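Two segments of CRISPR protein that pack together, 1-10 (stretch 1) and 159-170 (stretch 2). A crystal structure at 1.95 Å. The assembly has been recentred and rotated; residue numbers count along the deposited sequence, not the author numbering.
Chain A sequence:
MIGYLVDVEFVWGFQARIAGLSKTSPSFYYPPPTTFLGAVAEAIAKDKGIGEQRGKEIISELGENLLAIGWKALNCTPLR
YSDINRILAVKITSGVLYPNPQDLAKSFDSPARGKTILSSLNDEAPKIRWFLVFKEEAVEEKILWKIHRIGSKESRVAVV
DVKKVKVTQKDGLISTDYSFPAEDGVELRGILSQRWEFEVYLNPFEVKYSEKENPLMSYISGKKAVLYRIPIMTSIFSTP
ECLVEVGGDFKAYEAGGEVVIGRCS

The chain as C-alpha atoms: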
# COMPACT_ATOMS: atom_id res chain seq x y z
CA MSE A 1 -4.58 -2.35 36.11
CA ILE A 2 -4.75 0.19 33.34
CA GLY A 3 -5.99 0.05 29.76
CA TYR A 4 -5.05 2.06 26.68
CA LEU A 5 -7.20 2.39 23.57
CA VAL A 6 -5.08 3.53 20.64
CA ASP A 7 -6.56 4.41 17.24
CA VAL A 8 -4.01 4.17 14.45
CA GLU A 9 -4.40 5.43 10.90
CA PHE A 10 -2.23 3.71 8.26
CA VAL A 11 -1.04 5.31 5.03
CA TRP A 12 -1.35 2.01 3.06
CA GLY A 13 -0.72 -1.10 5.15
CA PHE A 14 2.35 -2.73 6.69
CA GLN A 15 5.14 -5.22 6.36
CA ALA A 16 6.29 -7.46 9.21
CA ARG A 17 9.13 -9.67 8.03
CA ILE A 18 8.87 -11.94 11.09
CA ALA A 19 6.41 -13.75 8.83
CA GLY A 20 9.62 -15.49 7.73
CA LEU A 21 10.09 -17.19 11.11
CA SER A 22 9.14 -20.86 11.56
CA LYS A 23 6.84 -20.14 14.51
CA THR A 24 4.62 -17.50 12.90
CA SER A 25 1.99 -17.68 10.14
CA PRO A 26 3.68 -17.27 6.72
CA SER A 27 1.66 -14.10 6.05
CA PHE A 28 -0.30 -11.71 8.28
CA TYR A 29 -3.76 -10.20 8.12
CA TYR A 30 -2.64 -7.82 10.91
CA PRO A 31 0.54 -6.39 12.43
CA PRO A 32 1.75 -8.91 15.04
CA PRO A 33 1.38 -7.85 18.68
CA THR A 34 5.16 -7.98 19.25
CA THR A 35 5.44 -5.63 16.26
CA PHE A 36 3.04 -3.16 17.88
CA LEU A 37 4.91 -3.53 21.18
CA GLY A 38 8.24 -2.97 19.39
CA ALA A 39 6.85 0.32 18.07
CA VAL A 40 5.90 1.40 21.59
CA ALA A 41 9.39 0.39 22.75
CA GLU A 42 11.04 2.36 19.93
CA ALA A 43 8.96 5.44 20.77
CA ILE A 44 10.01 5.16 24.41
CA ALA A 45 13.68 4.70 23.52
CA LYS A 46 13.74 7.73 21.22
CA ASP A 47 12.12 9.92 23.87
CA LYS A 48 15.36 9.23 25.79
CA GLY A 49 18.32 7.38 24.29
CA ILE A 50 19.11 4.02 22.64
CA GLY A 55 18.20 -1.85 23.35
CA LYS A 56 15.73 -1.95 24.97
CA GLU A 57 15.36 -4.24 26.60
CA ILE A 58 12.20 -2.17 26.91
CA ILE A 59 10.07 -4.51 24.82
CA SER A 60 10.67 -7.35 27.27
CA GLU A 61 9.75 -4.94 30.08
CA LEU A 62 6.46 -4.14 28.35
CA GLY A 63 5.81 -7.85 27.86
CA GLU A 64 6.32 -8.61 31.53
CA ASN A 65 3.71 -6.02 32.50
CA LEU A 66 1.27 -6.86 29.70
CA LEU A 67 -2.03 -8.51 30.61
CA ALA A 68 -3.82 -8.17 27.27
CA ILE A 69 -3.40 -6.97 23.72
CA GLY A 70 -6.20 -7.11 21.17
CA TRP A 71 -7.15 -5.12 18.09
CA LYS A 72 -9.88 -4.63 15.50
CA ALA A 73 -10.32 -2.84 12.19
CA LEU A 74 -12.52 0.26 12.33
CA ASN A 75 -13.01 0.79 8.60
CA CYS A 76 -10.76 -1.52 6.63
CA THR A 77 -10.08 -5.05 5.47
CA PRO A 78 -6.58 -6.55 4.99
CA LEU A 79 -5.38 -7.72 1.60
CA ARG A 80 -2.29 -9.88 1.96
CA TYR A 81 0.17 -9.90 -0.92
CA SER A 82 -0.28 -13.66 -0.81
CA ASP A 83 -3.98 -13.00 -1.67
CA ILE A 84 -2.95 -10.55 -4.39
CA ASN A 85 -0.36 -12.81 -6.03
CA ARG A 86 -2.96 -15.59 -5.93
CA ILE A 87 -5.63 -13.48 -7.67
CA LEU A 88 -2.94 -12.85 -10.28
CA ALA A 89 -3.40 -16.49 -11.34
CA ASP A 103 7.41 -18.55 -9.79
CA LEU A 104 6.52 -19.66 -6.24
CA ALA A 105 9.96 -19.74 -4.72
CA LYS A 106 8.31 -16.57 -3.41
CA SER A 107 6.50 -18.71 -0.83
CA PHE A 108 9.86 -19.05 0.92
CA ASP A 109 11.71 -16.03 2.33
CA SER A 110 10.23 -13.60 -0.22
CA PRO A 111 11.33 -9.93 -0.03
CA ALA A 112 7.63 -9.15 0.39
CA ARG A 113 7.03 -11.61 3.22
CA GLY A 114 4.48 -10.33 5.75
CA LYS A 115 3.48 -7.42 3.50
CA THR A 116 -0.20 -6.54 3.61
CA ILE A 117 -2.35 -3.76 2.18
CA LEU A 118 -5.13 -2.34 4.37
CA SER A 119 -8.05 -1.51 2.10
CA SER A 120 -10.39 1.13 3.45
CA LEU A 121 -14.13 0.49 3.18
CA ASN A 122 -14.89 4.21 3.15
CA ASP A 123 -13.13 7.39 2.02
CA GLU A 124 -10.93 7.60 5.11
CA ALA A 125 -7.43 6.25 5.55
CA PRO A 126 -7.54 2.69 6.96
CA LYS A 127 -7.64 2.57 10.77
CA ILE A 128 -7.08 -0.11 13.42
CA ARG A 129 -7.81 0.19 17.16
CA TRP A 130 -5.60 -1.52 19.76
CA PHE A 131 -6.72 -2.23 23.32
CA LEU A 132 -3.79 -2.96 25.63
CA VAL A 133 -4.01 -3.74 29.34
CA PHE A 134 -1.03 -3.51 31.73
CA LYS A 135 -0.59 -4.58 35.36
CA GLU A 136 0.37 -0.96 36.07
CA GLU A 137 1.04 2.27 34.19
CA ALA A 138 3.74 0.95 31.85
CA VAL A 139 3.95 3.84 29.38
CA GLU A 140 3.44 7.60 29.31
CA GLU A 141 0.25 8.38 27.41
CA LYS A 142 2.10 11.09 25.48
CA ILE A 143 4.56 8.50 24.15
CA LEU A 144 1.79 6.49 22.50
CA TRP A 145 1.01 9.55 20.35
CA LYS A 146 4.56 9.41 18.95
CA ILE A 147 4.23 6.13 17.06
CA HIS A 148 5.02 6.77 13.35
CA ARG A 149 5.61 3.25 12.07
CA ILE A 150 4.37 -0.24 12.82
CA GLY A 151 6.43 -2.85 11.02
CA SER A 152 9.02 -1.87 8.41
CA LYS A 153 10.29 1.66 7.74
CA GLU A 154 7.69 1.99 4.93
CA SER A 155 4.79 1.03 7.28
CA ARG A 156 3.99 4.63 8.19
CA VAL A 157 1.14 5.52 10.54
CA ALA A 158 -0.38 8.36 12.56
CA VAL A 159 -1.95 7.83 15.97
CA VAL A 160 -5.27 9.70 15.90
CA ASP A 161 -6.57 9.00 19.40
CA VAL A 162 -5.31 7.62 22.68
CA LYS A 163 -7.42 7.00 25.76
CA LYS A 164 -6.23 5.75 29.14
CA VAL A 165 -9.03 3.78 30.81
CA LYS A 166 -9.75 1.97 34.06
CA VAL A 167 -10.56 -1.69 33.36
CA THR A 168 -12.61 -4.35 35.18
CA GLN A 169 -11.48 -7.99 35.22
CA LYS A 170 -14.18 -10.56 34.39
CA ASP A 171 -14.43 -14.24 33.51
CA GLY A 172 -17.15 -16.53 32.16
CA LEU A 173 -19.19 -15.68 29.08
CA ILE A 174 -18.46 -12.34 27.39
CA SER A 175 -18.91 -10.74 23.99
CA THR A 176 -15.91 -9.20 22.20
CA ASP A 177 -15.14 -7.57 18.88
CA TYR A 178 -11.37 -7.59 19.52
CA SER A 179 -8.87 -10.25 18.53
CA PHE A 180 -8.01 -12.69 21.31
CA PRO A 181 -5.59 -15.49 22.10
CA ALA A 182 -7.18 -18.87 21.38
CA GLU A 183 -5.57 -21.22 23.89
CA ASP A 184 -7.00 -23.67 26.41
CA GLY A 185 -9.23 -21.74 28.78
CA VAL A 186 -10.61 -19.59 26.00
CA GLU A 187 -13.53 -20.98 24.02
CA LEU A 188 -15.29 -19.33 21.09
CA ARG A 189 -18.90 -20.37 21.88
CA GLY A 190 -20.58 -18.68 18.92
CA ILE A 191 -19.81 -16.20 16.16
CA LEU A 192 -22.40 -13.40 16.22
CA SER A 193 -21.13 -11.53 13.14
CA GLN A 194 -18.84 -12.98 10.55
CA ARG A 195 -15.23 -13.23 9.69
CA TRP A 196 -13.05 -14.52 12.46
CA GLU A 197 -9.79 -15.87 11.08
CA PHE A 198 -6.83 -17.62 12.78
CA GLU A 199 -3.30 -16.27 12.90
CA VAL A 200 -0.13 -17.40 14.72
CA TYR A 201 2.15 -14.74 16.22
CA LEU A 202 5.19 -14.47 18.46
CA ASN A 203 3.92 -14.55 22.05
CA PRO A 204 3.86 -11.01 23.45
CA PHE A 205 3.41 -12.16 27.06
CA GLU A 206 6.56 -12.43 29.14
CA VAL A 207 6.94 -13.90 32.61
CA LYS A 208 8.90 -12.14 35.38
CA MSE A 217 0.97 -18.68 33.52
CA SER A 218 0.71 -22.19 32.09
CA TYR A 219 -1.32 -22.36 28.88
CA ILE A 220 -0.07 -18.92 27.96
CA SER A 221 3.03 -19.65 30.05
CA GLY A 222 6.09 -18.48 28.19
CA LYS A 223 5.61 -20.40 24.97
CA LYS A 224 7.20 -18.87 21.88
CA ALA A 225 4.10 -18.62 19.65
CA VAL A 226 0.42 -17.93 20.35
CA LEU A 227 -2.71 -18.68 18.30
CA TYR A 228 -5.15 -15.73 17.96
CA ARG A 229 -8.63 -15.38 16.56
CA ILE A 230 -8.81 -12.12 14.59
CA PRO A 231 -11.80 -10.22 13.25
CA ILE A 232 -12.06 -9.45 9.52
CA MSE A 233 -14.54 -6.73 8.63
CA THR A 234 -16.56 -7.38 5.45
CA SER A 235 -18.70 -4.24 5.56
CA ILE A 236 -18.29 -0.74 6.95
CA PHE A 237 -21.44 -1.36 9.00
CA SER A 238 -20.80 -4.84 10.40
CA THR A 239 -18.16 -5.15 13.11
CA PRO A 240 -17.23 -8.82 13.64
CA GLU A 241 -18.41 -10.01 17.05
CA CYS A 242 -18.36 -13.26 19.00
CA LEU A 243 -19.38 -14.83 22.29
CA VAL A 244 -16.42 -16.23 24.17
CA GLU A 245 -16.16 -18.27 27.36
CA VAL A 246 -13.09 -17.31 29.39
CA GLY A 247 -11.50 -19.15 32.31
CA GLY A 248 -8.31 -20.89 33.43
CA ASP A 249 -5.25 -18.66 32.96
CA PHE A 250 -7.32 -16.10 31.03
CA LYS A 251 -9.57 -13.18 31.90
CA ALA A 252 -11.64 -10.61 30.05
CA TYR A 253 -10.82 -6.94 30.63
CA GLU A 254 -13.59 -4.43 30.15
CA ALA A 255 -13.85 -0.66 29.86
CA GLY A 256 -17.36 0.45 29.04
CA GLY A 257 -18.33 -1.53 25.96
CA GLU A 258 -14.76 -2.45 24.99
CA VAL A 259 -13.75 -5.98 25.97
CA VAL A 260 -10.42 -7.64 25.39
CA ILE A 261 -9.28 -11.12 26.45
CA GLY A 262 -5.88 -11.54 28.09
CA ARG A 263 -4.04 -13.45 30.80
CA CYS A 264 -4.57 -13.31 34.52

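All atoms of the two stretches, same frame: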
# COMPACT_ATOMS: atom_id res chain seq x y z
N MSE A 1 -4.25 -2.15 37.53
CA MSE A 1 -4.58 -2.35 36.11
C MSE A 1 -4.83 -1.03 35.40
O MSE A 1 -5.33 -0.08 35.99
CB MSE A 1 -5.82 -3.23 35.95
CG MSE A 1 -5.53 -4.70 35.91
SE MSE A 1 -7.11 -5.69 36.46
CE MSE A 1 -6.21 -7.11 37.46
N ILE A 2 -4.46 -0.98 34.13
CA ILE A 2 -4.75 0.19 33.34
C ILE A 2 -4.84 -0.23 31.87
O ILE A 2 -4.07 -1.07 31.42
CB ILE A 2 -3.70 1.29 33.55
CG1 ILE A 2 -4.13 2.58 32.85
CG2 ILE A 2 -2.34 0.84 33.08
CD1 ILE A 2 -5.35 3.23 33.51
N GLY A 3 -5.80 0.35 31.16
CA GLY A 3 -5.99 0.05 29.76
C GLY A 3 -5.67 1.26 28.90
O GLY A 3 -5.82 2.41 29.33
N TYR A 4 -5.22 1.01 27.68
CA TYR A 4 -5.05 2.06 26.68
C TYR A 4 -5.78 1.63 25.42
O TYR A 4 -5.60 0.51 24.96
CB TYR A 4 -3.57 2.24 26.35
CG TYR A 4 -2.70 2.55 27.54
CD1 TYR A 4 -2.23 1.53 28.36
CD2 TYR A 4 -2.36 3.86 27.85
CE1 TYR A 4 -1.43 1.81 29.45
CE2 TYR A 4 -1.56 4.15 28.93
CZ TYR A 4 -1.10 3.13 29.73
OH TYR A 4 -0.30 3.42 30.82
N LEU A 5 -6.60 2.53 24.89
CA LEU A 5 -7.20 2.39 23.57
C LEU A 5 -6.48 3.32 22.61
O LEU A 5 -6.46 4.55 22.81
CB LEU A 5 -8.66 2.76 23.63
CG LEU A 5 -9.50 1.90 24.56
CD1 LEU A 5 -10.83 2.58 24.78
CD2 LEU A 5 -9.69 0.51 23.97
N VAL A 6 -5.88 2.75 21.58
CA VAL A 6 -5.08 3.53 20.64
C VAL A 6 -5.60 3.34 19.22
O VAL A 6 -5.60 2.22 18.69
CB VAL A 6 -3.62 3.10 20.70
CG1 VAL A 6 -2.74 4.04 19.87
CG2 VAL A 6 -3.12 3.02 22.17
N ASP A 7 -6.07 4.43 18.62
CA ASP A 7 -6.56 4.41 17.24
C ASP A 7 -5.43 4.82 16.29
O ASP A 7 -4.83 5.90 16.42
CB ASP A 7 -7.75 5.36 17.06
CG ASP A 7 -9.04 4.81 17.67
OD1 ASP A 7 -9.02 3.71 18.25
OD2 ASP A 7 -10.08 5.50 17.56
N VAL A 8 -5.15 3.96 15.32
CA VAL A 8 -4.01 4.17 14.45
C VAL A 8 -4.46 4.20 13.00
O VAL A 8 -5.14 3.30 12.52
CB VAL A 8 -2.95 3.06 14.64
CG1 VAL A 8 -1.75 3.33 13.73
CG2 VAL A 8 -2.49 3.00 16.09
N GLU A 9 -4.11 5.28 12.31
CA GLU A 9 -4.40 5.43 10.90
C GLU A 9 -3.17 5.04 10.08
O GLU A 9 -2.07 5.51 10.35
CB GLU A 9 -4.78 6.89 10.64
CG GLU A 9 -5.04 7.27 9.21
CD GLU A 9 -5.37 8.76 9.09
OE1 GLU A 9 -4.57 9.49 8.48
OE2 GLU A 9 -6.41 9.18 9.64
N PHE A 10 -3.35 4.18 9.08
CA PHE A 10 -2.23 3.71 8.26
C PHE A 10 -2.28 4.45 6.93
O PHE A 10 -3.36 4.73 6.42
CB PHE A 10 -2.34 2.18 7.99
CG PHE A 10 -1.99 1.33 9.19
CD1 PHE A 10 -2.83 1.29 10.30
CD2 PHE A 10 -0.82 0.58 9.22
CE1 PHE A 10 -2.51 0.51 11.40
CE2 PHE A 10 -0.49 -0.19 10.33
CZ PHE A 10 -1.34 -0.23 11.42
N VAL A 159 -1.01 8.08 14.89
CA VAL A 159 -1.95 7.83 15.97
C VAL A 159 -2.95 8.98 16.01
O VAL A 159 -2.55 10.15 16.09
CB VAL A 159 -1.23 7.73 17.33
CG1 VAL A 159 -2.25 7.54 18.46
CG2 VAL A 159 -0.20 6.58 17.32
N VAL A 160 -4.24 8.66 15.96
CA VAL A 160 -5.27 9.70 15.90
C VAL A 160 -6.11 9.80 17.17
O VAL A 160 -6.88 10.73 17.31
CB VAL A 160 -6.21 9.56 14.66
CG1 VAL A 160 -5.41 9.74 13.35
CG2 VAL A 160 -6.98 8.24 14.69
N ASP A 161 -5.96 8.85 18.08
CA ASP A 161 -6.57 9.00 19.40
C ASP A 161 -5.94 8.01 20.35
O ASP A 161 -5.57 6.89 19.95
CB ASP A 161 -8.09 8.81 19.36
CG ASP A 161 -8.82 9.52 20.51
OD1 ASP A 161 -8.18 10.23 21.33
OD2 ASP A 161 -10.06 9.40 20.58
N VAL A 162 -5.78 8.45 21.60
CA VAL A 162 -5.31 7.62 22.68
C VAL A 162 -6.20 7.90 23.87
O VAL A 162 -6.50 9.05 24.18
CB VAL A 162 -3.86 7.95 23.10
CG1 VAL A 162 -3.40 7.02 24.22
CG2 VAL A 162 -2.89 7.89 21.90
N LYS A 163 -6.64 6.84 24.55
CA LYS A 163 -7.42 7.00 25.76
C LYS A 163 -6.93 6.03 26.82
O LYS A 163 -6.84 4.81 26.58
CB LYS A 163 -8.91 6.78 25.45
CG LYS A 163 -9.87 7.13 26.57
CD LYS A 163 -11.31 6.82 26.15
CE LYS A 163 -12.29 6.93 27.32
NZ LYS A 163 -12.33 8.31 27.91
N LYS A 164 -6.57 6.57 27.98
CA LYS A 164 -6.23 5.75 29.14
C LYS A 164 -7.52 5.45 29.90
O LYS A 164 -8.31 6.36 30.18
CB LYS A 164 -5.23 6.48 30.03
CG LYS A 164 -4.55 5.62 31.08
CD LYS A 164 -3.54 6.43 31.89
CE LYS A 164 -2.43 6.99 31.00
NZ LYS A 164 -1.48 7.92 31.69
N VAL A 165 -7.77 4.18 30.19
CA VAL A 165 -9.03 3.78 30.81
C VAL A 165 -8.82 2.87 32.01
O VAL A 165 -7.85 2.11 32.06
CB VAL A 165 -9.96 3.05 29.82
CG1 VAL A 165 -10.44 4.00 28.73
CG2 VAL A 165 -9.25 1.84 29.22
N LYS A 166 -9.73 2.95 32.98
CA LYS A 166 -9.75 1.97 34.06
C LYS A 166 -10.45 0.73 33.51
O LYS A 166 -11.42 0.84 32.77
CB LYS A 166 -10.50 2.54 35.27
CG LYS A 166 -10.07 3.96 35.62
CD LYS A 166 -10.78 4.51 36.86
CE LYS A 166 -9.99 4.22 38.13
NZ LYS A 166 -8.59 4.73 38.03
N VAL A 167 -9.94 -0.45 33.83
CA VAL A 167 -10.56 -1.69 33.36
C VAL A 167 -11.07 -2.56 34.52
O VAL A 167 -10.55 -2.49 35.63
CB VAL A 167 -9.61 -2.53 32.46
CG1 VAL A 167 -9.17 -1.73 31.26
CG2 VAL A 167 -8.39 -3.01 33.25
N THR A 168 -12.09 -3.36 34.24
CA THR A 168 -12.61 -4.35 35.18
C THR A 168 -12.25 -5.74 34.69
O THR A 168 -12.37 -6.03 33.50
CB THR A 168 -14.14 -4.26 35.28
OG1 THR A 168 -14.52 -2.95 35.72
CG2 THR A 168 -14.68 -5.30 36.24
N GLN A 169 -11.82 -6.62 35.60
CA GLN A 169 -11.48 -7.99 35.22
C GLN A 169 -12.69 -8.90 35.40
O GLN A 169 -13.28 -8.94 36.49
CB GLN A 169 -10.31 -8.50 36.06
CG GLN A 169 -9.61 -9.72 35.49
CD GLN A 169 -8.42 -10.17 36.32
OE1 GLN A 169 -7.42 -10.67 35.80
NE2 GLN A 169 -8.52 -10.00 37.64
N LYS A 170 -13.05 -9.63 34.35
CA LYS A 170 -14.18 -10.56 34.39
C LYS A 170 -13.78 -11.94 33.87
O LYS A 170 -12.77 -12.08 33.19
CB LYS A 170 -15.34 -10.03 33.55
CG LYS A 170 -15.78 -8.59 33.86
CD LYS A 170 -16.99 -8.55 34.80
CE LYS A 170 -17.42 -7.11 35.12
NZ LYS A 170 -17.92 -6.37 33.92
O HOH W 1 0.34 6.05 32.60

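Six backbone hydrogen bonds hold the two segments together as neighbouring antiparallel strands, although no two touching residues are closer than 151 positions in sequence. The first four come in the closed pairs typical of antiparallel sheet. Gly-3 N donates to Val-165 O at 2.8 Å, and Val-165 N returns a bond to Gly-3 O, also at 2.8 Å. Two residues further along, Leu-5 N reaches Lys-163 O at 2.8 Å while Lys-163 N reaches Leu-5 O at 2.9 Å, the latter somewhat more bent, at 150°. The last two differ: Asp-7 N donates to Asp-161 O at 2.8 Å, but Asp-7 O accepts from Val-160 N at 2.9 Å. This splitting of the partners marks a beta bulge, where stretch 2 spends an extra residue. Val-160, with phi/psi of -111/-10, departs from extended geometry, and Val-8 consequently pairs with Val-159.

Between the hydrogen-bonded pairs lie the narrower, non-hydrogen-bonded ones. There the alpha carbons come close enough for CA-H groups to face carbonyl oxygens: Tyr-4 CA lies 3.3 Å from Lys-163 O, and Val-162 CA 3.3 Å from Leu-5 O. Such contacts are weak, but they supplement the N-H bonds along the ladder.

Side chains alternate between the two faces of the sheet. One face carries Tyr-4, Val-6 and Val-8 opposite Lys-164, Val-162 and Val-159. Beta-branched valine suits an extended backbone, and its short apolar side chain packs well against its like. Val-6 CG1 touches Val-159 CG1 at 3.8 Å and lies 4.4 Å from Val-162 CG2; Val-8 CG2 meets Val-159 CG2 at 4.4 Å. At Tyr-4 the chemistry becomes mixed. Lysine has a long aliphatic chain before its charge, and Lys-164 CE approaches Tyr-4 CE2 at 3.6 Å, obliquely to the ring. The polar ends share a water, which accepts from Lys-164 NZ at 2.8 Å and is hydrogen-bonded to Tyr-4 OH at 3.2 Å. Ile-2 extends its tip to the same lysine, with CD1 3.5 Å from Lys-164 CG.

The other face carries Leu-5 and Asp-7 opposite Lys-163, Val-165 and Asp-161. Leu-5 CD1 packs against Val-165 CG1 at 4.2 Å, whereas Lys-163 contributes its base, with CB 4.4 Å from Leu-5 CB, and leads its amine away. The CB atoms of Asp-7 and Asp-161 are 4.2 Å apart, but their carboxylates come no nearer than 4.9 Å, OD2 to OD2, and both carboxylate oxygens of Asp-7 are hydrogen-bonded elsewhere in the structure. Gly-3 is also well placed on this face: an ideal CB would lie 2.8 Å from Val-167 CG1 and 2.9 Å from Val-165 CG2, so the absence of a side chain leaves room for both valines.

Packing continues beyond the ladder at the amino terminus. Met-1, present as selenomethionine, sets its CB 3.7 Å from Val-167 CG2, and its flexible chain carries CE to within 3.7 Å of Gln-169 NE2. Altogether the contact buries 914 Å², summed over both stretches.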